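PDB 6P2I: glycerate dehydrogenase from Bacillus sp. 5mfcol3.1, which probably reduces acyclic imino acids to amino acids with NADPH, acting as an imine reductase within the D-2-hydroxyacid dehydrogenase family. Local coordinates for residues N93-Y97 against K285-L290; Y97-V102 against A276-A282; R229-E235 against D254-Y258. One frame throughout, in Å; residues are numbered along the deposited sequence. Where two conformers were deposited one is given.

Contact 1. Residues N93-Y97 against K285-L290; sequences NCPQY and KNMYEL. With DAR (D-arginine), chain D.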
loop_
_atom_site.group_PDB
_atom_site.type_symbol
_atom_site.label_atom_id
_atom_site.label_comp_id
_atom_site.label_asym_id
_atom_site.label_seq_id
_atom_site.Cartn_x
_atom_site.Cartn_y
_atom_site.Cartn_z
ATOM N N ASN A 93 -14.576 -22.344 14.093
ATOM C CA ASN A 93 -14.144 -21.637 12.898
ATOM C C ASN A 93 -12.665 -21.921 12.653
ATOM O O ASN A 93 -12.040 -22.725 13.353
ATOM C CB ASN A 93 -14.438 -20.134 13.011
ATOM C CG ASN A 93 -13.609 -19.434 14.081
ATOM O OD1 ASN A 93 -13.005 -20.062 14.954
ATOM N ND2 ASN A 93 -13.608 -18.110 14.028
ATOM N N CYS A 94 -12.112 -21.261 11.636
ATOM C CA CYS A 94 -10.674 -21.241 11.402
ATOM C C CYS A 94 -10.231 -19.824 11.733
ATOM O O CYS A 94 -10.502 -18.888 10.965
ATOM C CB CYS A 94 -10.325 -21.616 9.957
ATOM S SG CYS A 94 -10.809 -23.346 9.585
ATOM N N PRO A 95 -9.597 -19.616 12.878
ATOM C CA PRO A 95 -9.594 -18.282 13.491
ATOM C C PRO A 95 -8.465 -17.352 13.096
ATOM O O PRO A 95 -8.604 -16.149 13.327
ATOM C CB PRO A 95 -9.486 -18.600 14.983
ATOM C CG PRO A 95 -8.716 -19.877 15.031
ATOM C CD PRO A 95 -9.154 -20.663 13.820
ATOM N N GLN A 96 -7.340 -17.858 12.593
ATOM C CA GLN A 96 -6.182 -16.976 12.413
ATOM C C GLN A 96 -5.531 -17.040 11.039
ATOM O O GLN A 96 -4.593 -16.274 10.787
ATOM C CB GLN A 96 -5.116 -17.277 13.481
ATOM C CG GLN A 96 -5.631 -17.234 14.905
ATOM C CD GLN A 96 -4.519 -17.122 15.933
ATOM O OE1 GLN A 96 -3.404 -16.689 15.623
ATOM N NE2 GLN A 96 -4.824 -17.494 17.172
ATOM N N TYR A 97 -6.006 -17.906 10.139
ATOM C CA TYR A 97 -5.289 -18.169 8.896
ATOM C C TYR A 97 -5.013 -16.902 8.095
ATOM O O TYR A 97 -3.980 -16.817 7.426
ATOM C CB TYR A 97 -6.082 -19.169 8.027
ATOM C CG TYR A 97 -7.387 -18.615 7.486
ATOM C CD1 TYR A 97 -8.547 -18.599 8.268
ATOM C CD2 TYR A 97 -7.470 -18.124 6.190
ATOM C CE1 TYR A 97 -9.735 -18.072 7.770
ATOM C CE2 TYR A 97 -8.651 -17.593 5.696
ATOM C CZ TYR A 97 -9.773 -17.570 6.487
ATOM O OH TYR A 97 -10.944 -17.045 5.981
ATOM N N LYS A 285 -2.417 -21.949 5.701
ATOM C CA LYS A 285 -2.783 -21.947 7.113
ATOM C C LYS A 285 -4.238 -22.339 7.301
ATOM O O LYS A 285 -4.586 -22.995 8.288
ATOM C CB LYS A 285 -2.533 -20.569 7.724
ATOM C CG LYS A 285 -1.088 -20.316 8.084
ATOM C CD LYS A 285 -0.896 -18.837 8.456
ATOM C CE LYS A 285 0.348 -18.604 9.280
ATOM N NZ LYS A 285 0.406 -17.174 9.708
ATOM N N ASN A 286 -5.105 -21.926 6.367
ATOM C CA ASN A 286 -6.518 -22.283 6.434
ATOM C C ASN A 286 -6.676 -23.796 6.468
ATOM O O ASN A 286 -7.493 -24.331 7.230
ATOM C CB ASN A 286 -7.234 -21.665 5.225
ATOM C CG ASN A 286 -8.756 -21.529 5.391
ATOM O OD1 ASN A 286 -9.424 -21.014 4.485
ATOM N ND2 ASN A 286 -9.306 -21.991 6.516
ATOM N N MET A 287 -5.873 -24.498 5.663
ATOM C CA MET A 287 -5.908 -25.959 5.648
ATOM C C MET A 287 -5.387 -26.533 6.956
ATOM O O MET A 287 -5.945 -27.509 7.475
ATOM C CB MET A 287 -5.091 -26.488 4.470
ATOM C CG MET A 287 -5.577 -26.026 3.100
ATOM S SD MET A 287 -7.262 -26.563 2.721
ATOM C CE MET A 287 -8.234 -25.118 3.145
ATOM N N TYR A 288 -4.309 -25.952 7.497
ATOM C CA TYR A 288 -3.787 -26.440 8.770
ATOM C C TYR A 288 -4.823 -26.293 9.876
ATOM O O TYR A 288 -4.944 -27.172 10.741
ATOM C CB TYR A 288 -2.514 -25.693 9.174
ATOM C CG TYR A 288 -1.351 -25.702 8.200
ATOM C CD1 TYR A 288 -1.166 -26.723 7.291
ATOM C CD2 TYR A 288 -0.405 -24.675 8.229
ATOM C CE1 TYR A 288 -0.079 -26.725 6.411
ATOM C CE2 TYR A 288 0.673 -24.659 7.362
ATOM C CZ TYR A 288 0.836 -25.684 6.452
ATOM O OH TYR A 288 1.920 -25.657 5.593
ATOM N N GLU A 289 -5.567 -25.180 9.876
ATOM C CA GLU A 289 -6.589 -24.959 10.901
ATOM C C GLU A 289 -7.755 -25.922 10.733
ATOM O O GLU A 289 -8.255 -26.474 11.718
ATOM C CB GLU A 289 -7.090 -23.515 10.860
ATOM C CG GLU A 289 -6.077 -22.533 11.469
ATOM C CD GLU A 289 -6.560 -21.088 11.522
ATOM O OE1 GLU A 289 -7.396 -20.691 10.691
ATOM O OE2 GLU A 289 -6.066 -20.341 12.394
ATOM N N LEU A 290 -8.200 -26.125 9.496
ATOM C CA LEU A 290 -9.258 -27.096 9.234
ATOM C C LEU A 290 -8.875 -28.473 9.762
ATOM O O LEU A 290 -9.680 -29.154 10.413
ATOM C CB LEU A 290 -9.525 -27.154 7.730
ATOM C CG LEU A 290 -10.396 -28.315 7.266
ATOM C CD1 LEU A 290 -11.784 -28.217 7.869
ATOM C CD2 LEU A 290 -10.457 -28.340 5.763
HETATM N N DAR D . -15.048 -13.733 5.164
HETATM C CA DAR D . -13.634 -13.996 5.432
HETATM C CB DAR D . -12.920 -14.559 4.194
HETATM C CG DAR D . -13.470 -15.912 3.731
HETATM C CD DAR D . -12.500 -16.628 2.796
HETATM N NE DAR D . -12.883 -17.982 2.398
HETATM C CZ DAR D . -12.103 -19.029 2.686
HETATM N NH1 DAR D . -11.236 -18.964 3.702
HETATM N NH2 DAR D . -12.178 -20.153 1.973
HETATM C C DAR D . -13.479 -14.883 6.654
HETATM O O DAR D . -12.524 -15.674 6.788
HETATM O OXT DAR D . -14.333 -14.785 7.533
HETATM O O HOH W 1 -1.865 -16.829 11.238
#
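The carboxylate of Glu289, reaching out from helix 280-298, accepts from the backbone amides of Gln96 and Tyr97 in the loop that follows strand 90-92. Its main bond comes from Gln96 N, 2.8 Å from Glu289 OE2 and on the syn side of that oxygen. Glu289 OE1 adds two weak bonds, from Gln96 N and, at 3.2 Å, from Tyr97 N. One water joins Gln96 O to Lys285 NZ. With an alanine in place of Glu289, the two loop amides would probably lose their shared acceptor and the turn into Tyr97 would be less firmly set.

Stacking comes next. The amide of Asn286 lies flat on the Tyr97 ring, planes 9° apart, with CG 3.7 Å above the ring centre. Asn286 CG stands anti to its own backbone N (chi1 -160°), which carries the amide over the ring face, and ND2 is held by Ile72 O. Apolar contact is slight: Cys94 SG lies 4.4 Å from Leu290 CB.

The bound D-arginine donates from NH1 to Asn286 OD1 at 2.8 Å and 171°. A neutral amide oxygen receiving a guanidinium N-H in a nearly straight bond suits recognition of the ligand's side chain, and stacking on Tyr97 helps fix how that oxygen is presented.

Contact 2. Residues Y97-V102 against A276-A282; sequences YSKQAV and AWYSYEA. With DAR (D-arginine), chain D; NAP (NADP nicotinamide-adenine-dinucleotide phosphate), chain C; EDO (1,2-ethanediol), chain I.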
loop_
_atom_site.group_PDB
_atom_site.type_symbol
_atom_site.label_atom_id
_atom_site.label_comp_id
_atom_site.label_asym_id
_atom_site.label_seq_id
_atom_site.Cartn_x
_atom_site.Cartn_y
_atom_site.Cartn_z
ATOM N N TYR A 97 -6.006 -17.906 10.139
ATOM C CA TYR A 97 -5.289 -18.169 8.896
ATOM C C TYR A 97 -5.013 -16.902 8.095
ATOM O O TYR A 97 -3.980 -16.817 7.426
ATOM C CB TYR A 97 -6.082 -19.169 8.027
ATOM C CG TYR A 97 -7.387 -18.615 7.486
ATOM C CD1 TYR A 97 -8.547 -18.599 8.268
ATOM C CD2 TYR A 97 -7.470 -18.124 6.190
ATOM C CE1 TYR A 97 -9.735 -18.072 7.770
ATOM C CE2 TYR A 97 -8.651 -17.593 5.696
ATOM C CZ TYR A 97 -9.773 -17.570 6.487
ATOM O OH TYR A 97 -10.944 -17.045 5.981
ATOM N N SER A 98 -5.916 -15.922 8.121
ATOM C CA SER A 98 -5.795 -14.804 7.192
ATOM C C SER A 98 -5.275 -13.519 7.827
ATOM O O SER A 98 -5.172 -12.514 7.123
ATOM C CB SER A 98 -7.146 -14.501 6.526
ATOM O OG SER A 98 -7.994 -13.801 7.421
ATOM N N LYS A 99 -4.958 -13.515 9.119
ATOM C CA LYS A 99 -4.783 -12.227 9.795
ATOM C C LYS A 99 -3.633 -11.416 9.202
ATOM O O LYS A 99 -3.735 -10.185 9.106
ATOM C CB LYS A 99 -4.619 -12.407 11.306
ATOM C CG LYS A 99 -3.363 -13.094 11.827
ATOM C CD LYS A 99 -3.463 -13.220 13.362
ATOM C CE LYS A 99 -2.220 -13.897 13.954
ATOM N NZ LYS A 99 -2.170 -13.810 15.449
ATOM N N GLN A 100 -2.548 -12.072 8.777
ATOM C CA GLN A 100 -1.456 -11.309 8.163
ATOM C C GLN A 100 -1.850 -10.807 6.778
ATOM O O GLN A 100 -1.557 -9.656 6.419
ATOM C CB GLN A 100 -0.182 -12.156 8.083
ATOM C CG GLN A 100 1.019 -11.396 7.509
ATOM C CD GLN A 100 1.542 -10.348 8.469
ATOM O OE1 GLN A 100 1.432 -10.494 9.692
ATOM N NE2 GLN A 100 2.127 -9.279 7.921
ATOM N N ALA A 101 -2.502 -11.661 5.984
ATOM C CA ALA A 101 -2.977 -11.252 4.663
ATOM C C ALA A 101 -3.926 -10.062 4.762
ATOM O O ALA A 101 -3.798 -9.087 4.011
ATOM C CB ALA A 101 -3.667 -12.431 3.967
ATOM N N VAL A 102 -4.878 -10.108 5.701
ATOM C CA VAL A 102 -5.858 -9.030 5.783
ATOM C C VAL A 102 -5.201 -7.760 6.307
ATOM O O VAL A 102 -5.471 -6.659 5.813
ATOM C CB VAL A 102 -7.062 -9.443 6.651
ATOM C CG1 VAL A 102 -8.044 -8.277 6.800
ATOM C CG2 VAL A 102 -7.764 -10.643 6.009
ATOM N N ALA A 276 -9.014 -9.711 0.270
ATOM C CA ALA A 276 -8.046 -9.331 1.299
ATOM C C ALA A 276 -7.300 -10.531 1.867
ATOM O O ALA A 276 -6.106 -10.439 2.188
ATOM C CB ALA A 276 -8.753 -8.582 2.427
ATOM N N TRP A 277 -7.994 -11.656 2.023
ATOM C CA TRP A 277 -7.431 -12.800 2.721
ATOM C C TRP A 277 -6.537 -13.673 1.869
ATOM O O TRP A 277 -5.859 -14.548 2.423
ATOM C CB TRP A 277 -8.548 -13.697 3.252
ATOM C CG TRP A 277 -9.275 -14.483 2.158
ATOM C CD1 TRP A 277 -10.230 -14.011 1.292
ATOM C CD2 TRP A 277 -9.102 -15.866 1.839
ATOM N NE1 TRP A 277 -10.658 -15.016 0.458
ATOM C CE2 TRP A 277 -9.981 -16.166 0.774
ATOM C CE3 TRP A 277 -8.292 -16.884 2.355
ATOM C CZ2 TRP A 277 -10.090 -17.453 0.226
ATOM C CZ3 TRP A 277 -8.394 -18.160 1.805
ATOM C CH2 TRP A 277 -9.289 -18.433 0.752
ATOM N N TYR A 278 -6.572 -13.541 0.541
ATOM C CA TYR A 278 -6.176 -14.680 -0.291
ATOM C C TYR A 278 -4.692 -14.616 -0.646
ATOM O O TYR A 278 -4.304 -14.353 -1.782
ATOM C CB TYR A 278 -7.042 -14.764 -1.544
ATOM C CG TYR A 278 -6.993 -16.134 -2.190
ATOM C CD1 TYR A 278 -7.082 -17.288 -1.419
ATOM C CD2 TYR A 278 -6.837 -16.276 -3.565
ATOM C CE1 TYR A 278 -7.029 -18.545 -1.986
ATOM C CE2 TYR A 278 -6.786 -17.542 -4.151
ATOM C CZ TYR A 278 -6.884 -18.670 -3.352
ATOM O OH TYR A 278 -6.835 -19.918 -3.914
ATOM N N SER A 279 -3.861 -14.923 0.351
ATOM C CA SER A 279 -2.434 -15.121 0.145
ATOM C C SER A 279 -2.092 -16.609 0.119
ATOM O O SER A 279 -2.830 -17.451 0.641
ATOM C CB SER A 279 -1.608 -14.428 1.235
ATOM O OG SER A 279 -1.791 -15.075 2.492
ATOM N N TYR A 280 -0.947 -16.923 -0.497
ATOM C CA TYR A 280 -0.438 -18.292 -0.434
ATOM C C TYR A 280 -0.310 -18.759 1.006
ATOM O O TYR A 280 -0.638 -19.909 1.330
ATOM C CB TYR A 280 0.925 -18.394 -1.111
ATOM C CG TYR A 280 0.910 -18.245 -2.611
ATOM C CD1 TYR A 280 0.591 -19.319 -3.433
ATOM C CD2 TYR A 280 1.214 -17.030 -3.201
ATOM C CE1 TYR A 280 0.594 -19.179 -4.818
ATOM C CE2 TYR A 280 1.220 -16.879 -4.575
ATOM C CZ TYR A 280 0.895 -17.956 -5.378
ATOM O OH TYR A 280 0.900 -17.800 -6.747
ATOM N N GLU A 281 0.205 -17.888 1.880
ATOM C CA GLU A 281 0.392 -18.276 3.272
ATOM C C GLU A 281 -0.944 -18.489 3.970
ATOM O O GLU A 281 -1.100 -19.446 4.742
ATOM C CB GLU A 281 1.220 -17.226 4.020
ATOM C CG GLU A 281 2.631 -17.003 3.479
ATOM C CD GLU A 281 2.713 -16.124 2.214
ATOM O OE1 GLU A 281 1.701 -15.496 1.821
ATOM O OE2 GLU A 281 3.809 -16.053 1.612
ATOM N N ALA A 282 -1.920 -17.613 3.715
ATOM C CA ALA A 282 -3.210 -17.718 4.395
ATOM C C ALA A 282 -3.958 -18.983 3.985
ATOM O O ALA A 282 -4.508 -19.691 4.835
ATOM C CB ALA A 282 -4.066 -16.480 4.115
HETATM N N DAR D . -15.048 -13.733 5.164
HETATM C CA DAR D . -13.634 -13.996 5.432
HETATM C CB DAR D . -12.920 -14.559 4.194
HETATM C CG DAR D . -13.470 -15.912 3.731
HETATM C CD DAR D . -12.500 -16.628 2.796
HETATM N NE DAR D . -12.883 -17.982 2.398
HETATM C CZ DAR D . -12.103 -19.029 2.686
HETATM N NH1 DAR D . -11.236 -18.964 3.702
HETATM N NH2 DAR D . -12.178 -20.153 1.973
HETATM C C DAR D . -13.479 -14.883 6.654
HETATM O O DAR D . -12.524 -15.674 6.788
HETATM O OXT DAR D . -14.333 -14.785 7.533
HETATM P PA NAP C . -11.536 -11.464 16.626
HETATM O O1A NAP C . -12.743 -12.193 17.179
HETATM O O2A NAP C . -10.158 -11.936 16.984
HETATM O O5B NAP C . -11.651 -9.934 17.071
HETATM C C5B NAP C . -12.898 -9.246 17.043
HETATM C C4B NAP C . -12.688 -7.902 17.731
HETATM O O4B NAP C . -13.910 -7.169 17.621
HETATM C C3B NAP C . -12.402 -8.052 19.227
HETATM O O3B NAP C . -11.591 -6.943 19.664
HETATM C C2B NAP C . -13.765 -7.912 19.860
HETATM O O2B NAP C . -13.710 -7.452 21.202
HETATM C C1B NAP C . -14.341 -6.846 18.948
HETATM N N9A NAP C . -15.807 -6.783 19.060
HETATM C C8A NAP C . -16.675 -7.809 18.957
HETATM N N7A NAP C . -17.945 -7.369 19.140
HETATM C C5A NAP C . -17.873 -6.047 19.382
HETATM C C6A NAP C . -18.837 -4.964 19.658
HETATM N N6A NAP C . -20.165 -5.224 19.722
HETATM N N1A NAP C . -18.344 -3.722 19.839
HETATM C C2A NAP C . -17.022 -3.446 19.777
HETATM N N3A NAP C . -16.078 -4.374 19.529
HETATM C C4A NAP C . -16.459 -5.668 19.330
HETATM O O3 NAP C . -11.788 -11.385 15.033
HETATM P PN NAP C . -10.684 -11.259 13.871
HETATM O O1N NAP C . -9.984 -12.580 13.674
HETATM O O2N NAP C . -9.833 -10.031 14.108
HETATM O O5D NAP C . -11.643 -11.035 12.602
HETATM C C5D NAP C . -12.516 -9.900 12.552
HETATM C C4D NAP C . -13.397 -9.961 11.311
HETATM O O4D NAP C . -12.580 -9.845 10.150
HETATM C C3D NAP C . -14.111 -11.289 11.105
HETATM O O3D NAP C . -15.313 -11.397 11.883
HETATM C C2D NAP C . -14.369 -11.284 9.606
HETATM O O2D NAP C . -15.691 -10.791 9.350
HETATM C C1D NAP C . -13.312 -10.336 9.035
HETATM N N1N NAP C . -12.425 -11.050 8.107
HETATM C C2N NAP C . -12.291 -10.602 6.846
HETATM C C3N NAP C . -11.475 -11.262 5.932
HETATM C C7N NAP C . -11.360 -10.760 4.514
HETATM O O7N NAP C . -10.908 -11.501 3.653
HETATM N N7N NAP C . -11.806 -9.536 4.194
HETATM C C4N NAP C . -10.789 -12.407 6.345
HETATM C C5N NAP C . -10.950 -12.862 7.656
HETATM C C6N NAP C . -11.776 -12.151 8.520
HETATM P P2B NAP C . -13.526 -8.435 22.470
HETATM O O1X NAP C . -14.623 -9.478 22.344
HETATM O O2X NAP C . -12.154 -9.034 22.314
HETATM O O3X NAP C . -13.631 -7.502 23.647
HETATM C C1 EDO I . 2.781 -7.860 11.448
HETATM O O1 EDO I . 2.761 -9.290 11.604
HETATM C C2 EDO I . 4.099 -7.427 10.816
HETATM O O2 EDO I . 4.127 -7.782 9.427
#
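Trp277 and Tyr97 meet at the D-arginine site, Trp277 CE3 lying in the plane of the tyrosine ring at its edge, 3.4 Å from Tyr97 CE2, with the ring planes 81° apart. Trp277 CG sits between its backbone N and carbonyl carbon (chi1 72°), which turns the indole out toward the ligand; DAR CD lies over one indole face, 3.3 Å from Trp277 CE2, and Tyr278 CD1 backs the opposite face.

In Ser98 a chi1 of 77° turns OG to the nicotinamide, 3.1 Å from C5N of the NADP, while CB packs on Trp277 CB at 3.7 Å. Val102 CG2 reaches C4N of the same nicotinamide at 3.5 Å and also touches Ala276 CB and Trp277 CB.

On the side facing the second subunit, small side chains bring the start of helix 99-114 against the first turn of helix 280-298. Ala101 CB lies 4.1 Å from Ala282 CB. Ser279 is the N-cap of helix 280-298, OG accepting from Ala282 N at 2.8 Å; Glu139 of the second subunit also bonds to that OG. Ala101 O and Ala276 O come within 3.2 Å, two acceptors with no hydrogen between them; both accept from Arg115 of the second subunit, which probably eases their closeness.

The chemistry is thus mainly apolar, with an indole against the ligand's CD and guanidinium end and a valine methyl against C4N, the hydride-carrying carbon of nicotinamide cofactors.

Contact 3. Residues R229-E235 against D254-Y258; sequences RGNLIDE and DLTYY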
loop_
_atom_site.group_PDB
_atom_site.type_symbol
_atom_site.label_atom_id
_atom_site.label_comp_id
_atom_site.label_asym_id
_atom_site.label_seq_id
_atom_site.Cartn_x
_atom_site.Cartn_y
_atom_site.Cartn_z
ATOM N N ARG A 229 -17.595 -6.949 6.911
ATOM C CA ARG A 229 -18.862 -6.916 6.191
ATOM C C ARG A 229 -19.266 -5.484 5.866
ATOM O O ARG A 229 -19.047 -4.563 6.658
ATOM C CB ARG A 229 -19.958 -7.591 7.017
ATOM C CG ARG A 229 -19.890 -9.109 7.010
ATOM C CD ARG A 229 -20.393 -9.677 5.691
ATOM N NE ARG A 229 -21.021 -10.984 5.863
ATOM C CZ ARG A 229 -21.783 -11.566 4.945
ATOM N NH1 ARG A 229 -22.317 -12.757 5.179
ATOM N NH2 ARG A 229 -22.005 -10.956 3.789
ATOM N N GLY A 230 -19.856 -5.297 4.681
ATOM C CA GLY A 230 -20.383 -3.987 4.332
ATOM C C GLY A 230 -21.511 -3.548 5.245
ATOM O O GLY A 230 -21.696 -2.349 5.484
ATOM N N ASN A 231 -22.261 -4.515 5.784
ATOM C CA ASN A 231 -23.393 -4.276 6.670
ATOM C C ASN A 231 -23.014 -3.632 7.996
ATOM O O ASN A 231 -23.914 -3.241 8.748
ATOM C CB ASN A 231 -24.095 -5.609 6.932
ATOM C CG ASN A 231 -24.164 -6.468 5.690
ATOM O OD1 ASN A 231 -23.170 -7.088 5.282
ATOM N ND2 ASN A 231 -25.333 -6.490 5.060
ATOM N N LEU A 232 -21.720 -3.536 8.312
ATOM C CA LEU A 232 -21.299 -2.848 9.526
ATOM C C LEU A 232 -21.499 -1.347 9.424
ATOM O O LEU A 232 -21.480 -0.660 10.450
ATOM C CB LEU A 232 -19.823 -3.138 9.816
ATOM C CG LEU A 232 -19.464 -4.597 10.089
ATOM C CD1 LEU A 232 -17.980 -4.740 10.210
ATOM C CD2 LEU A 232 -20.140 -5.073 11.368
ATOM N N ILE A 233 -21.670 -0.825 8.213
ATOM C CA ILE A 233 -21.747 0.608 7.956
ATOM C C ILE A 233 -23.134 0.938 7.429
ATOM O O ILE A 233 -23.728 0.141 6.693
ATOM C CB ILE A 233 -20.677 1.049 6.934
ATOM C CG1 ILE A 233 -19.295 0.529 7.344
ATOM C CG2 ILE A 233 -20.689 2.563 6.763
ATOM C CD1 ILE A 233 -18.197 0.856 6.336
ATOM N N ASP A 234 -23.652 2.109 7.810
ATOM C CA ASP A 234 -24.770 2.691 7.076
ATOM C C ASP A 234 -24.259 3.041 5.684
ATOM O O ASP A 234 -23.709 4.129 5.470
ATOM C CB ASP A 234 -25.327 3.923 7.796
ATOM C CG ASP A 234 -26.582 4.488 7.137
ATOM O OD1 ASP A 234 -26.734 4.399 5.895
ATOM O OD2 ASP A 234 -27.421 5.047 7.875
ATOM N N GLU A 235 -24.421 2.118 4.735
ATOM C CA GLU A 235 -23.752 2.263 3.447
ATOM C C GLU A 235 -24.302 3.432 2.645
ATOM O O GLU A 235 -23.550 4.079 1.906
ATOM C CB GLU A 235 -23.878 0.973 2.649
ATOM C CG GLU A 235 -22.887 0.859 1.525
ATOM C CD GLU A 235 -22.979 -0.480 0.839
ATOM O OE1 GLU A 235 -22.132 -1.345 1.145
ATOM O OE2 GLU A 235 -23.917 -0.663 0.022
ATOM N N ASP A 254 -15.629 -5.146 0.897
ATOM C CA ASP A 254 -16.981 -5.683 0.810
ATOM C C ASP A 254 -17.954 -4.525 0.665
ATOM O O ASP A 254 -17.698 -3.421 1.149
ATOM C CB ASP A 254 -17.335 -6.527 2.045
ATOM C CG ASP A 254 -18.614 -7.339 1.855
ATOM O OD1 ASP A 254 -18.704 -8.105 0.871
ATOM O OD2 ASP A 254 -19.537 -7.229 2.690
ATOM N N LEU A 255 -19.053 -4.776 -0.037
ATOM C CA LEU A 255 -20.206 -3.887 -0.072
ATOM C C LEU A 255 -21.439 -4.725 0.217
ATOM O O LEU A 255 -21.429 -5.942 0.019
ATOM C CB LEU A 255 -20.382 -3.191 -1.427
ATOM C CG LEU A 255 -19.226 -2.366 -1.986
ATOM C CD1 LEU A 255 -19.631 -1.917 -3.369
ATOM C CD2 LEU A 255 -18.947 -1.181 -1.100
ATOM N N THR A 256 -22.519 -4.072 0.669
ATOM C CA THR A 256 -23.734 -4.846 0.947
ATOM C C THR A 256 -24.318 -5.449 -0.328
ATOM O O THR A 256 -24.988 -6.488 -0.274
ATOM C CB THR A 256 -24.787 -3.991 1.660
ATOM O OG1 THR A 256 -25.280 -2.975 0.778
ATOM C CG2 THR A 256 -24.210 -3.349 2.910
ATOM N N TYR A 257 -24.086 -4.809 -1.471
ATOM C CA TYR A 257 -24.401 -5.351 -2.785
ATOM C C TYR A 257 -23.542 -4.611 -3.799
ATOM O O TYR A 257 -23.000 -3.544 -3.506
ATOM C CB TYR A 257 -25.895 -5.219 -3.123
ATOM C CG TYR A 257 -26.362 -3.795 -3.336
ATOM C CD1 TYR A 257 -26.636 -2.966 -2.255
ATOM C CD2 TYR A 257 -26.530 -3.280 -4.616
ATOM C CE1 TYR A 257 -27.063 -1.662 -2.444
ATOM C CE2 TYR A 257 -26.966 -1.981 -4.816
ATOM C CZ TYR A 257 -27.225 -1.176 -3.726
ATOM O OH TYR A 257 -27.653 0.117 -3.918
ATOM N N TYR A 258 -23.420 -5.184 -4.998
ATOM C CA TYR A 258 -22.529 -4.629 -6.009
ATOM C C TYR A 258 -23.272 -4.098 -7.230
ATOM O O TYR A 258 -23.100 -2.929 -7.579
ATOM C CB TYR A 258 -21.483 -5.674 -6.421
ATOM C CG TYR A 258 -20.403 -5.812 -5.382
ATOM C CD1 TYR A 258 -20.617 -6.573 -4.240
ATOM C CD2 TYR A 258 -19.178 -5.162 -5.527
ATOM C CE1 TYR A 258 -19.652 -6.696 -3.274
ATOM C CE2 TYR A 258 -18.196 -5.275 -4.559
ATOM C CZ TYR A 258 -18.438 -6.046 -3.436
ATOM O OH TYR A 258 -17.472 -6.168 -2.467
HETATM O O HOH W 2 -22.069 -8.279 2.794
#
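Glu235 and Thr256 make a two-pronged bond between successive strand-end loops of the Rossmann-type NAD-binding domain, those following strands 223-226 and 249-252. Thr256 N donates to Glu235 OE1 at 2.8 Å and 169°, arriving on the syn side. The hydroxyl Thr256 OG1 gives its proton to Glu235 OE2, also at 2.8 Å, but from well above the carboxylate plane. Glu235 can span the gap because its CG lies anti to the backbone N (chi1 -162°) and the chain beyond is extended. Asn261 ND2 is a further donor to OE2.

At the other end, Gly230 N donates to Asp254 OD2 at 2.8 Å, using the anti lone pair of that oxygen. A water lies within bonding distance of Asp254 OD2 and Asn231 OD1, which may share its protons with other acceptors; in the conformer described, Arg229 NH2 also donates to it. Arg229 NE forms a salt bridge with Asp77. Arg229 is counted in the D-arginine pocket, though its side chain here lies about 7 Å from the ligand, so the junction borders that pocket.

Between these polar ends the two backbones pack closely. At Gly230 and Leu255 they approach to 4.4 Å, CA to CA. His130 of the second subunit packs on Asp254. Leu255 CB rests near Glu235 OE1, while the Thr256 methyl turns to the short 3-10 turn 230-232, its CG2 lying 3.6 Å from Gly230 C.

How the contacts relate
Contact 2 is the buried one; contacts 1 and 3 are partly buried, each with one exposed residue among those that touch. Contacts 1 and 2 adjoin, sharing Tyr97 and helix 280-298, and both touch D-arginine; Asn286 OD1 packs against Trp277 CZ3 where they meet. Contact 3 stands apart, its centre about 21 Å from that of contact 2; contacts 1 and 3 lie on opposite sides of the chain's centre, their centres about 25 Å apart. Chemistry follows place: carboxylates take loop amides in contacts 1 and 3, whereas contact 2 has no hydrogen bond between its segments and relies on aromatic and small apolar side chains beside the cofactor. The second subunit reaches contacts 2 and 3 but not contact 1.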